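Blr3880 protein (Bradyrhizobium japonicum, PDB 2OOD) probably catalyses the hydrolytic deamination of guanine to xanthine and ammonia, with one zinc ion bound per subunit. Local coordinates at residues R206-A211 against V247-C252; G257-F262 against P267-G272; S373-F378 against R432-A437; L416-H421 against L441-M446. All coordinates share one frame; numbering follows the deposited sequence.

Contact 1 of 4, residues R206-A211 against V247-C252. With GUN (guanine), chain C.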
loop_
_atom_site.group_PDB
_atom_site.type_symbol
_atom_site.label_atom_id
_atom_site.label_comp_id
_atom_site.label_asym_id
_atom_site.label_seq_id
_atom_site.Cartn_x
_atom_site.Cartn_y
_atom_site.Cartn_z
ATOM N N ARG A 206 14.228 -12.441 20.626
ATOM C CA ARG A 206 13.177 -12.274 19.634
ATOM C C ARG A 206 11.891 -11.658 20.173
ATOM O O ARG A 206 11.483 -10.583 19.727
ATOM C CB ARG A 206 12.883 -13.602 18.957
ATOM C CG ARG A 206 12.044 -13.459 17.721
ATOM C CD ARG A 206 12.467 -14.475 16.712
ATOM N NE ARG A 206 11.694 -14.362 15.483
ATOM C CZ ARG A 206 12.006 -14.979 14.351
ATOM N NH1 ARG A 206 13.083 -15.752 14.288
ATOM N NH2 ARG A 206 11.240 -14.825 13.286
ATOM N N PHE A 207 11.242 -12.335 21.117
ATOM C CA PHE A 207 10.022 -11.806 21.711
ATOM C C PHE A 207 9.604 -12.644 22.914
ATOM O O PHE A 207 9.760 -13.867 22.919
ATOM C CB PHE A 207 8.904 -11.715 20.657
ATOM C CG PHE A 207 8.370 -13.042 20.210
ATOM C CD1 PHE A 207 9.228 -14.082 19.859
ATOM C CD2 PHE A 207 6.994 -13.245 20.110
ATOM C CE1 PHE A 207 8.723 -15.313 19.421
ATOM C CE2 PHE A 207 6.478 -14.482 19.669
ATOM C CZ PHE A 207 7.347 -15.510 19.325
ATOM N N ALA A 208 9.092 -11.966 23.940
ATOM C CA ALA A 208 8.686 -12.607 25.186
ATOM C C ALA A 208 8.005 -13.944 24.984
ATOM O O ALA A 208 8.340 -14.925 25.648
ATOM C CB ALA A 208 7.785 -11.672 25.990
ATOM N N PHE A 209 7.056 -13.992 24.061
ATOM C CA PHE A 209 6.340 -15.237 23.815
ATOM C C PHE A 209 7.256 -16.418 23.513
ATOM O O PHE A 209 6.907 -17.562 23.797
ATOM C CB PHE A 209 5.356 -15.061 22.663
ATOM C CG PHE A 209 4.496 -16.266 22.418
ATOM C CD1 PHE A 209 3.619 -16.717 23.401
ATOM C CD2 PHE A 209 4.540 -16.938 21.199
ATOM C CE1 PHE A 209 2.792 -17.825 23.173
ATOM C CE2 PHE A 209 3.714 -18.053 20.958
ATOM C CZ PHE A 209 2.838 -18.493 21.948
ATOM N N GLY A 210 8.416 -16.138 22.928
ATOM C CA GLY A 210 9.349 -17.201 22.600
ATOM C C GLY A 210 10.630 -17.126 23.411
ATOM O O GLY A 210 11.675 -17.609 22.967
ATOM N N ALA A 211 10.553 -16.539 24.606
ATOM C CA ALA A 211 11.721 -16.395 25.465
ATOM C C ALA A 211 11.489 -16.814 26.916
ATOM O O ALA A 211 10.784 -16.128 27.668
ATOM C CB ALA A 211 12.206 -14.962 25.424
ATOM N N VAL A 247 0.670 -15.568 29.700
ATOM C CA VAL A 247 0.503 -16.944 30.143
ATOM C C VAL A 247 1.911 -17.516 30.351
ATOM O O VAL A 247 2.208 -18.086 31.405
ATOM C CB VAL A 247 -0.287 -17.790 29.101
ATOM C CG1 VAL A 247 -0.288 -19.260 29.502
ATOM C CG2 VAL A 247 -1.716 -17.288 29.016
ATOM N N GLU A 248 2.778 -17.338 29.356
ATOM C CA GLU A 248 4.165 -17.821 29.435
ATOM C C GLU A 248 4.944 -17.079 30.535
ATOM O O GLU A 248 6.024 -17.520 30.960
ATOM C CB GLU A 248 4.884 -17.589 28.103
ATOM C CG GLU A 248 4.230 -18.204 26.872
ATOM C CD GLU A 248 4.483 -19.693 26.756
ATOM O OE1 GLU A 248 5.639 -20.114 27.017
ATOM O OE2 GLU A 248 3.534 -20.434 26.390
ATOM N N HIS A 249 4.406 -15.935 30.960
ATOM C CA HIS A 249 5.019 -15.114 32.005
ATOM C C HIS A 249 3.916 -14.671 32.960
ATOM O O HIS A 249 3.505 -13.493 32.979
ATOM C CB HIS A 249 5.716 -13.898 31.385
ATOM C CG HIS A 249 6.896 -14.257 30.539
ATOM N ND1 HIS A 249 8.079 -14.724 31.074
ATOM C CD2 HIS A 249 7.059 -14.270 29.194
ATOM C CE1 HIS A 249 8.919 -15.009 30.094
ATOM N NE2 HIS A 249 8.324 -14.743 28.943
ATOM N N PRO A 250 3.433 -15.620 33.778
ATOM C CA PRO A 250 2.369 -15.456 34.775
ATOM C C PRO A 250 2.654 -14.430 35.857
ATOM O O PRO A 250 1.735 -13.890 36.472
ATOM C CB PRO A 250 2.209 -16.866 35.341
ATOM C CG PRO A 250 3.600 -17.392 35.285
ATOM C CD PRO A 250 4.068 -16.945 33.911
ATOM N N ASP A 251 3.927 -14.139 36.072
ATOM C CA ASP A 251 4.310 -13.197 37.114
ATOM C C ASP A 251 4.478 -11.754 36.647
ATOM O O ASP A 251 5.101 -10.953 37.353
ATOM C CB ASP A 251 5.612 -13.665 37.759
ATOM C CG ASP A 251 6.720 -13.868 36.735
ATOM O OD1 ASP A 251 6.505 -14.656 35.768
ATOM O OD2 ASP A 251 7.796 -13.235 36.898
ATOM N N CYS A 252 3.936 -11.423 35.472
ATOM C CA CYS A 252 4.049 -10.062 34.939
ATOM C C CYS A 252 2.685 -9.479 34.545
ATOM O O CYS A 252 1.819 -10.185 34.019
ATOM C CB CYS A 252 5.024 -10.039 33.745
ATOM S SG CYS A 252 6.813 -10.209 34.194
HETATM N N9 GUN C . 8.353 -11.691 16.790
HETATM C C8 GUN C . 7.614 -12.789 17.081
HETATM N N7 GUN C . 6.613 -12.901 16.256
HETATM C C5 GUN C . 6.643 -11.884 15.367
HETATM C C6 GUN C . 5.826 -11.490 14.257
HETATM O O6 GUN C . 4.838 -12.149 13.913
HETATM N N1 GUN C . 6.191 -10.341 13.558
HETATM C C2 GUN C . 7.302 -9.600 13.929
HETATM N N2 GUN C . 7.650 -8.467 13.210
HETATM N N3 GUN C . 8.058 -9.956 14.953
HETATM C C4 GUN C . 7.767 -11.073 15.696
#
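His249 turns its imidazole toward the loop 206-211 and brings NE2 to two backbone carbonyls, an arrangement suited to a ring with a donor at its far end. Both hydrogen bonds are weak: NE2 donates to Ala208 O at 3.3 Å and to Ala211 O at 3.1 Å, and both oxygens lie at the ring edge, in its plane. His249 follows the last turn of helix 239-248, and its CG stands anti to the carbonyl carbon (chi1 -66°), which swings the ring toward loop 206-211.

The apolar part is small: Glu248 CG touches Phe209 CD1 at 3.8 Å. The chain then bends at chi2 (-78°), turning the carboxylate aside from the ring, where OE1 forms a salt bridge with Arg169.

Ligand contact comes from Phe207, which offers one ring face to guanine; the C8 edge points at the centre of that face, the two planes steeply inclined. Over the opposite face, toward the rim, lies Gly210 N, backing this pocket residue.

The loop leaves strand 199-205 and precedes helix 213-225. Val245 of helix 239-248 packs on Ala208 and Phe209, Tyr255 of helix 255-260 on Phe207 and Ala208, and Leu96 of helix 95-107 on Phe209.

Contact 2 of 4, residues G257-F262 against P267-G272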
loop_
_atom_site.group_PDB
_atom_site.type_symbol
_atom_site.label_atom_id
_atom_site.label_comp_id
_atom_site.label_asym_id
_atom_site.label_seq_id
_atom_site.Cartn_x
_atom_site.Cartn_y
_atom_site.Cartn_z
ATOM N N GLY A 257 6.082 -5.109 30.944
ATOM C CA GLY A 257 6.520 -5.522 32.266
ATOM C C GLY A 257 7.481 -6.693 32.240
ATOM O O GLY A 257 8.363 -6.801 33.096
ATOM N N VAL A 258 7.312 -7.577 31.260
ATOM C CA VAL A 258 8.180 -8.735 31.133
ATOM C C VAL A 258 9.625 -8.303 30.908
ATOM O O VAL A 258 10.541 -8.845 31.524
ATOM C CB VAL A 258 7.751 -9.623 29.956
ATOM C CG1 VAL A 258 8.680 -10.831 29.851
ATOM C CG2 VAL A 258 6.307 -10.061 30.139
ATOM N N TYR A 259 9.826 -7.324 30.027
ATOM C CA TYR A 259 11.167 -6.832 29.726
ATOM C C TYR A 259 11.759 -5.978 30.835
ATOM O O TYR A 259 12.978 -5.926 30.977
ATOM C CB TYR A 259 11.174 -6.028 28.422
ATOM C CG TYR A 259 10.767 -6.835 27.217
ATOM C CD1 TYR A 259 11.418 -8.016 26.896
ATOM C CD2 TYR A 259 9.713 -6.434 26.414
ATOM C CE1 TYR A 259 11.022 -8.780 25.809
ATOM C CE2 TYR A 259 9.310 -7.188 25.325
ATOM C CZ TYR A 259 9.965 -8.360 25.029
ATOM O OH TYR A 259 9.548 -9.126 23.959
ATOM N N GLU A 260 10.915 -5.291 31.603
ATOM C CA GLU A 260 11.410 -4.459 32.698
ATOM C C GLU A 260 11.907 -5.350 33.835
ATOM O O GLU A 260 12.839 -4.996 34.560
ATOM C CB GLU A 260 10.307 -3.541 33.218
ATOM C CG GLU A 260 9.914 -2.431 32.276
ATOM C CD GLU A 260 8.618 -1.760 32.694
ATOM O OE1 GLU A 260 7.584 -2.466 32.777
ATOM O OE2 GLU A 260 8.633 -0.532 32.935
ATOM N N LYS A 261 11.277 -6.507 33.986
ATOM C CA LYS A 261 11.657 -7.452 35.024
ATOM C C LYS A 261 13.128 -7.804 34.868
ATOM O O LYS A 261 13.773 -8.238 35.818
ATOM C CB LYS A 261 10.803 -8.727 34.923
ATOM C CG LYS A 261 11.242 -9.873 35.841
ATOM C CD LYS A 261 10.453 -11.162 35.574
ATOM C CE LYS A 261 10.946 -12.314 36.452
ATOM N NZ LYS A 261 10.423 -13.670 36.060
ATOM N N PHE A 262 13.663 -7.603 33.668
ATOM C CA PHE A 262 15.057 -7.929 33.407
ATOM C C PHE A 262 15.922 -6.738 33.001
ATOM O O PHE A 262 16.959 -6.913 32.367
ATOM C CB PHE A 262 15.128 -9.007 32.333
ATOM C CG PHE A 262 14.449 -10.290 32.721
ATOM C CD1 PHE A 262 15.134 -11.266 33.442
ATOM C CD2 PHE A 262 13.123 -10.529 32.365
ATOM C CE1 PHE A 262 14.505 -12.470 33.802
ATOM C CE2 PHE A 262 12.485 -11.727 32.721
ATOM C CZ PHE A 262 13.180 -12.697 33.439
ATOM N N PRO A 267 17.336 3.339 27.488
ATOM C CA PRO A 267 17.943 3.819 26.239
ATOM C C PRO A 267 18.453 2.688 25.356
ATOM O O PRO A 267 18.961 1.685 25.854
ATOM C CB PRO A 267 19.073 4.715 26.728
ATOM C CG PRO A 267 18.500 5.297 27.975
ATOM C CD PRO A 267 17.877 4.078 28.642
ATOM N N LYS A 268 18.303 2.855 24.045
ATOM C CA LYS A 268 18.760 1.867 23.076
ATOM C C LYS A 268 17.907 0.605 23.017
ATOM O O LYS A 268 18.324 -0.410 22.454
ATOM C CB LYS A 268 20.224 1.500 23.341
ATOM C CG LYS A 268 21.202 2.637 23.066
ATOM C CD LYS A 268 22.642 2.207 23.302
ATOM C CE LYS A 268 23.608 3.351 23.042
ATOM N NZ LYS A 268 25.028 2.921 23.160
ATOM N N PHE A 269 16.719 0.666 23.608
ATOM C CA PHE A 269 15.792 -0.461 23.572
ATOM C C PHE A 269 14.764 -0.161 22.488
ATOM O O PHE A 269 14.245 0.954 22.416
ATOM C CB PHE A 269 15.051 -0.615 24.898
ATOM C CG PHE A 269 13.904 -1.601 24.848
ATOM C CD1 PHE A 269 14.088 -2.929 25.223
ATOM C CD2 PHE A 269 12.629 -1.196 24.450
ATOM C CE1 PHE A 269 13.019 -3.834 25.210
ATOM C CE2 PHE A 269 11.561 -2.100 24.435
ATOM C CZ PHE A 269 11.762 -3.415 24.816
ATOM N N SER A 270 14.465 -1.142 21.648
ATOM C CA SER A 270 13.474 -0.938 20.605
ATOM C C SER A 270 12.444 -2.051 20.672
ATOM O O SER A 270 12.794 -3.227 20.586
ATOM C CB SER A 270 14.136 -0.920 19.225
ATOM O OG SER A 270 14.922 0.244 19.045
ATOM N N GLY A 271 11.181 -1.676 20.852
ATOM C CA GLY A 271 10.114 -2.659 20.906
ATOM C C GLY A 271 9.280 -2.536 19.648
ATOM O O GLY A 271 8.579 -1.550 19.473
ATOM N N GLY A 272 9.343 -3.529 18.772
ATOM C CA GLY A 272 8.590 -3.453 17.536
ATOM C C GLY A 272 7.086 -3.590 17.649
ATOM O O GLY A 272 6.597 -4.378 18.453
#
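In the TIM-barrel fold of the amidohydrolase family, Tyr259 on the helix before strand 269-272 meets Phe269 on that strand, a contact of helix layer with barrel wall. The two side chains cross at about a right angle. Phe269 presents its outer end: CZ lies 4.0 Å from Tyr259 CD2, which comes to the phenylalanine ring at its edge, near its plane. Ring centroids are 5.8 Å apart and the planes stand at 55°, an oblique pairing of two buried aromatics. Phe269 reaches from the strand toward the helix because chi1 (170°) sets CG trans to the main-chain nitrogen.

Tyrosine suits position 259 because its ring packs against apolar neighbours while its hydroxyl serves polar ones. OH is hydrogen-bonded to His234 O, Ala208 N and Thr233 OG1. His234 is a zinc ligand and also lines the guanine pocket, so Tyr259 is a second-shell residue that probably helps position the backbone of a first-shell one.

Strand 269-272 runs parallel between strands 230-234 and 291-294. Val231 and Thr233 of the former pack against Phe269. From segment 257-262, Val258 and Phe262 pack on Leu216 of helix 213-225.

Contact 3 of 4, residues S373-F378 against R432-A437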
loop_
_atom_site.group_PDB
_atom_site.type_symbol
_atom_site.label_atom_id
_atom_site.label_comp_id
_atom_site.label_asym_id
_atom_site.label_seq_id
_atom_site.Cartn_x
_atom_site.Cartn_y
_atom_site.Cartn_z
ATOM N N SER A 373 2.140 14.262 7.794
ATOM C CA SER A 373 2.511 15.235 6.772
ATOM C C SER A 373 3.840 14.828 6.156
ATOM O O SER A 373 4.529 13.947 6.681
ATOM C CB SER A 373 2.647 16.627 7.393
ATOM O OG SER A 373 3.668 16.653 8.375
ATOM N N PRO A 374 4.215 15.445 5.022
ATOM C CA PRO A 374 5.495 15.075 4.423
ATOM C C PRO A 374 6.616 15.447 5.386
ATOM O O PRO A 374 7.687 14.849 5.360
ATOM C CB PRO A 374 5.515 15.878 3.126
ATOM C CG PRO A 374 4.672 17.052 3.436
ATOM C CD PRO A 374 3.522 16.435 4.186
ATOM N N TYR A 375 6.353 16.420 6.255
ATOM C CA TYR A 375 7.334 16.850 7.247
ATOM C C TYR A 375 7.517 15.794 8.322
ATOM O O TYR A 375 8.642 15.427 8.656
ATOM C CB TYR A 375 6.892 18.154 7.902
ATOM C CG TYR A 375 6.928 19.341 6.976
ATOM C CD1 TYR A 375 8.113 20.014 6.718
ATOM C CD2 TYR A 375 5.775 19.793 6.362
ATOM C CE1 TYR A 375 8.143 21.114 5.870
ATOM C CE2 TYR A 375 5.793 20.887 5.513
ATOM C CZ TYR A 375 6.977 21.547 5.271
ATOM O OH TYR A 375 6.972 22.647 4.435
ATOM N N ARG A 376 6.403 15.314 8.865
ATOM C CA ARG A 376 6.418 14.298 9.909
ATOM C C ARG A 376 6.899 12.943 9.396
ATOM O O ARG A 376 7.665 12.245 10.062
ATOM C CB ARG A 376 5.015 14.146 10.504
ATOM C CG ARG A 376 4.532 15.334 11.318
ATOM C CD ARG A 376 3.063 15.196 11.676
ATOM N NE ARG A 376 2.634 16.219 12.627
ATOM C CZ ARG A 376 1.379 16.381 13.038
ATOM N NH1 ARG A 376 0.428 15.587 12.577
ATOM N NH2 ARG A 376 1.075 17.328 13.915
ATOM N N GLY A 377 6.437 12.576 8.206
ATOM C CA GLY A 377 6.817 11.300 7.629
ATOM C C GLY A 377 8.291 11.183 7.306
ATOM O O GLY A 377 8.925 10.181 7.624
ATOM N N PHE A 378 8.841 12.205 6.666
ATOM C CA PHE A 378 10.247 12.191 6.303
ATOM C C PHE A 378 11.207 12.467 7.441
ATOM O O PHE A 378 12.387 12.139 7.348
ATOM C CB PHE A 378 10.482 13.135 5.139
ATOM C CG PHE A 378 10.239 12.485 3.827
ATOM C CD1 PHE A 378 11.135 11.532 3.347
ATOM C CD2 PHE A 378 9.078 12.739 3.105
ATOM C CE1 PHE A 378 10.879 10.844 2.173
ATOM C CE2 PHE A 378 8.814 12.050 1.924
ATOM C CZ PHE A 378 9.717 11.100 1.463
ATOM N N ARG A 432 11.048 25.265 -5.611
ATOM C CA ARG A 432 11.716 26.535 -5.327
ATOM C C ARG A 432 11.686 26.983 -3.868
ATOM O O ARG A 432 12.419 27.899 -3.485
ATOM C CB ARG A 432 11.111 27.622 -6.217
ATOM C CG ARG A 432 11.146 27.240 -7.693
ATOM C CD ARG A 432 10.118 27.985 -8.508
ATOM N NE ARG A 432 8.768 27.772 -7.999
ATOM C CZ ARG A 432 7.671 28.242 -8.584
ATOM N NH1 ARG A 432 7.768 28.950 -9.704
ATOM N NH2 ARG A 432 6.479 28.018 -8.047
ATOM N N THR A 433 10.844 26.340 -3.060
ATOM C CA THR A 433 10.724 26.680 -1.640
ATOM C C THR A 433 10.532 25.423 -0.802
ATOM O O THR A 433 10.122 24.385 -1.323
ATOM C CB THR A 433 9.519 27.583 -1.387
ATOM O OG1 THR A 433 8.326 26.866 -1.711
ATOM C CG2 THR A 433 9.585 28.821 -2.250
ATOM N N VAL A 434 10.811 25.517 0.496
ATOM C CA VAL A 434 10.653 24.371 1.380
ATOM C C VAL A 434 9.242 23.776 1.295
ATOM O O VAL A 434 9.071 22.565 1.418
ATOM C CB VAL A 434 10.943 24.742 2.841
ATOM C CG1 VAL A 434 9.963 25.787 3.314
ATOM C CG2 VAL A 434 10.866 23.506 3.705
ATOM N N ASP A 435 8.239 24.623 1.081
ATOM C CA ASP A 435 6.857 24.155 0.977
ATOM C C ASP A 435 6.653 23.354 -0.306
ATOM O O ASP A 435 5.970 22.325 -0.300
ATOM C CB ASP A 435 5.879 25.335 0.981
ATOM C CG ASP A 435 6.106 26.284 2.151
ATOM O OD1 ASP A 435 5.823 25.891 3.320
ATOM O OD2 ASP A 435 6.581 27.427 1.894
ATOM N N GLU A 436 7.221 23.824 -1.413
ATOM C CA GLU A 436 7.057 23.102 -2.662
ATOM C C GLU A 436 7.794 21.777 -2.560
ATOM O O GLU A 436 7.339 20.770 -3.089
ATOM C CB GLU A 436 7.592 23.910 -3.849
ATOM C CG GLU A 436 6.905 25.250 -4.058
ATOM C CD GLU A 436 7.240 25.887 -5.399
ATOM O OE1 GLU A 436 8.445 25.989 -5.735
ATOM O OE2 GLU A 436 6.299 26.292 -6.117
ATOM N N ALA A 437 8.926 21.775 -1.864
ATOM C CA ALA A 437 9.705 20.558 -1.703
ATOM C C ALA A 437 8.897 19.553 -0.890
ATOM O O ALA A 437 8.745 18.397 -1.283
ATOM C CB ALA A 437 11.029 20.866 -1.010
HETATM O O HOH W 1 4.450 23.232 2.778
#
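Tyr375 extends from the first turn of helix 374-380 toward Val434 and Asp435, in the first turn of helix 434-447. Its CG is anti to the carbonyl carbon (chi1 -69°), and the long ring bridges backbones whose nearest CA atoms, those of Tyr375 and Asp435, are 9.6 Å apart. Along the ring edge, near its plane, comes the CG2 branch of Val434, 4.2 Å from Tyr375 CE1. CG2 is the methyl anti to the valine's backbone N.

The polar ends meet through a water. It lies in the plane of the tyrosine ring, 3.1 Å from Tyr375 OH, and donates to Asp435 OD1 at 3.0 Å. Asp435 sets CG opposite its carbonyl carbon (chi1 -52°), and although its CB points away, the carboxylate comes back toward the tyrosine. The phenol and carboxylate planes are 73° apart, and the water links groups whose own oxygens, Tyr375 OH and Asp435 OD1, stand 3.6 Å apart.

Each helix starts with a hydroxyl N-cap, a role for which short serine and threonine are well suited: Ser373 OG accepts from Arg376 N, and Thr433 OG1 from Glu436 N. Arg432 grips Glu436 side-on, NE reaching OE1 and NH2 reaching OE2, which ties the approach to the helix to its first turn.

Both helix starts rest on strands 11-15 and 30-33: Phe15 and Ala30 touch Tyr375, while Phe13 and Phe32 lie against Val434.

Contact 4 of 4, residues L416-H421 against L441-M446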
loop_
_atom_site.group_PDB
_atom_site.type_symbol
_atom_site.label_atom_id
_atom_site.label_comp_id
_atom_site.label_asym_id
_atom_site.label_seq_id
_atom_site.Cartn_x
_atom_site.Cartn_y
_atom_site.Cartn_z
ATOM N N LEU A 416 2.497 5.956 -13.729
ATOM C CA LEU A 416 2.335 6.898 -14.830
ATOM C C LEU A 416 1.782 8.270 -14.451
ATOM O O LEU A 416 2.183 9.281 -15.025
ATOM C CB LEU A 416 1.419 6.291 -15.896
ATOM C CG LEU A 416 1.908 6.201 -17.342
ATOM C CD1 LEU A 416 0.708 6.104 -18.268
ATOM C CD2 LEU A 416 2.734 7.423 -17.684
ATOM N N ALA A 417 0.858 8.302 -13.495
ATOM C CA ALA A 417 0.215 9.544 -13.068
ATOM C C ALA A 417 1.072 10.556 -12.320
ATOM O O ALA A 417 0.706 11.726 -12.233
ATOM C CB ALA A 417 -1.013 9.216 -12.231
ATOM N N GLN A 418 2.203 10.115 -11.781
ATOM C CA GLN A 418 3.084 10.994 -11.011
ATOM C C GLN A 418 3.481 12.353 -11.549
ATOM O O GLN A 418 3.206 13.378 -10.926
ATOM C CB GLN A 418 4.382 10.278 -10.645
ATOM C CG GLN A 418 4.479 9.811 -9.219
ATOM C CD GLN A 418 4.563 10.939 -8.207
ATOM O OE1 GLN A 418 3.772 11.886 -8.227
ATOM N NE2 GLN A 418 5.517 10.827 -7.295
ATOM N N PRO A 419 4.154 12.385 -12.711
ATOM C CA PRO A 419 4.588 13.652 -13.278
ATOM C C PRO A 419 3.562 14.701 -13.652
ATOM O O PRO A 419 3.912 15.866 -13.659
ATOM C CB PRO A 419 5.457 13.212 -14.458
ATOM C CG PRO A 419 4.754 11.955 -14.968
ATOM C CD PRO A 419 4.354 11.282 -13.676
ATOM N N TRP A 420 2.324 14.325 -13.974
ATOM C CA TRP A 420 1.318 15.340 -14.305
ATOM C C TRP A 420 0.766 15.860 -13.004
ATOM O O TRP A 420 0.264 16.981 -12.922
ATOM C CB TRP A 420 0.189 14.780 -15.169
ATOM C CG TRP A 420 -0.629 15.883 -15.757
ATOM C CD1 TRP A 420 -0.158 17.042 -16.293
ATOM C CD2 TRP A 420 -2.056 15.940 -15.875
ATOM N NE1 TRP A 420 -1.195 17.822 -16.733
ATOM C CE2 TRP A 420 -2.373 17.170 -16.489
ATOM C CE3 TRP A 420 -3.098 15.076 -15.523
ATOM C CZ2 TRP A 420 -3.688 17.554 -16.760
ATOM C CZ3 TRP A 420 -4.409 15.463 -15.797
ATOM C CH2 TRP A 420 -4.688 16.690 -16.407
ATOM N N HIS A 421 0.867 15.019 -11.981
ATOM C CA HIS A 421 0.413 15.358 -10.642
ATOM C C HIS A 421 1.409 16.312 -9.984
ATOM O O HIS A 421 1.039 17.324 -9.380
ATOM C CB HIS A 421 0.276 14.086 -9.802
ATOM C CG HIS A 421 0.066 14.351 -8.344
ATOM N ND1 HIS A 421 0.983 13.988 -7.380
ATOM C CD2 HIS A 421 -0.935 14.985 -7.689
ATOM C CE1 HIS A 421 0.558 14.390 -6.195
ATOM N NE2 HIS A 421 -0.604 14.997 -6.356
ATOM N N LEU A 441 7.406 15.796 -1.869
ATOM C CA LEU A 441 7.815 14.653 -1.068
ATOM C C LEU A 441 6.573 13.879 -0.635
ATOM O O LEU A 441 6.616 12.660 -0.482
ATOM C CB LEU A 441 8.617 15.106 0.155
ATOM C CG LEU A 441 10.053 15.573 -0.094
ATOM C CD1 LEU A 441 10.646 16.093 1.195
ATOM C CD2 LEU A 441 10.890 14.429 -0.636
ATOM N N PHE A 442 5.462 14.579 -0.440
ATOM C CA PHE A 442 4.244 13.891 -0.064
ATOM C C PHE A 442 3.765 13.088 -1.267
ATOM O O PHE A 442 3.140 12.042 -1.117
ATOM C CB PHE A 442 3.145 14.868 0.354
ATOM C CG PHE A 442 1.957 14.193 0.988
ATOM C CD1 PHE A 442 2.050 13.649 2.273
ATOM C CD2 PHE A 442 0.766 14.039 0.289
ATOM C CE1 PHE A 442 0.970 12.960 2.843
ATOM C CE2 PHE A 442 -0.315 13.348 0.859
ATOM C CZ PHE A 442 -0.205 12.813 2.130
ATOM N N ALA A 443 4.045 13.585 -2.466
ATOM C CA ALA A 443 3.648 12.879 -3.673
ATOM C C ALA A 443 4.558 11.665 -3.854
ATOM O O ALA A 443 4.149 10.659 -4.425
ATOM C CB ALA A 443 3.744 13.796 -4.870
ATOM N N VAL A 444 5.799 11.760 -3.381
ATOM C CA VAL A 444 6.724 10.640 -3.479
ATOM C C VAL A 444 6.164 9.511 -2.623
ATOM O O VAL A 444 6.079 8.367 -3.064
ATOM C CB VAL A 444 8.120 11.013 -2.958
ATOM C CG1 VAL A 444 8.915 9.764 -2.668
ATOM C CG2 VAL A 444 8.841 11.851 -3.986
HETATM N N MSE A 445 5.773 9.860 -1.397
HETATM C CA MSE A 445 5.196 8.928 -0.427
HETATM C C MSE A 445 3.926 8.227 -0.901
HETATM O O MSE A 445 3.845 7.000 -0.912
HETATM C CB MSE A 445 4.806 9.658 0.860
HETATM C CG MSE A 445 5.899 10.035 1.823
HETATM SE SE MSE A 445 5.084 11.119 3.252
HETATM C CE MSE A 445 6.623 11.305 4.438
HETATM N N MSE A 446 2.929 9.030 -1.271
HETATM C CA MSE A 446 1.621 8.521 -1.665
HETATM C C MSE A 446 1.362 8.157 -3.124
HETATM O O MSE A 446 0.599 7.232 -3.391
HETATM C CB MSE A 446 0.542 9.509 -1.216
HETATM C CG MSE A 446 0.714 10.045 0.195
HETATM SE SE MSE A 446 0.873 8.664 1.573
HETATM C CE MSE A 446 -0.826 7.737 1.280
#
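Gln418 and Ala443 bring two helices together, their CA atoms 7.6 Å apart, on helix 418-422 and in the second half of helix 434-447. The small alanine suits this close approach, its methyl adding little bulk between the helices. Ala443 CB points at helix 418-422 and meets the edge of the His421 imidazole near the ring plane; the histidine's CG, anti to its backbone N (chi1 169°), sends the ring across the gap.

Gln418 reaches the same residue from beside that ring. Bent at chi2 (-68°), its chain sets NE2 3.2 Å from Ala443 O and OE1 3.9 Å from Ala443 CB. NE2 gives a weak hydrogen bond to Gly413 O, so the amide faces the loop before its own helix.

The contact is helix-to-helix packing in the C-terminal part of the chain, beside the second subunit. Trp420 makes cation-pi contacts with Arg86 and Arg122 of that subunit, and Phe442 packs edge-to-face with its Tyr91.

Away from helix 418-422, Val444 packs on Ile336 and Met445, a selenomethionine, on Leu339 of helix 335-352. Met446, also selenomethionine, lays its CG over one face of Phe442, toward the rim.

In the fold
From the N terminus, contact 1 comes first, folding the loop after strand 199-205 onto the end of helix 239-248 and closing a loop of 35 residues. Contact 2 follows in series with a four-residue closure, joining helix 255-260 to strand 269-272. These two touch, through Ala208 N with Tyr259 OH and the Asp251-Lys261 salt bridge, and both lie on the same side of the chain's centre. Contacts 3 and 4 lie on the opposite side, contacts 1 and 3 being about 42 Å apart between centres. Contact 3 spans 53 intervening residues and contact 4 spans 19; their segments alternate along the chain, so they cross, and helix 434-447 serves both, tying helices 374-380 and 418-422 together.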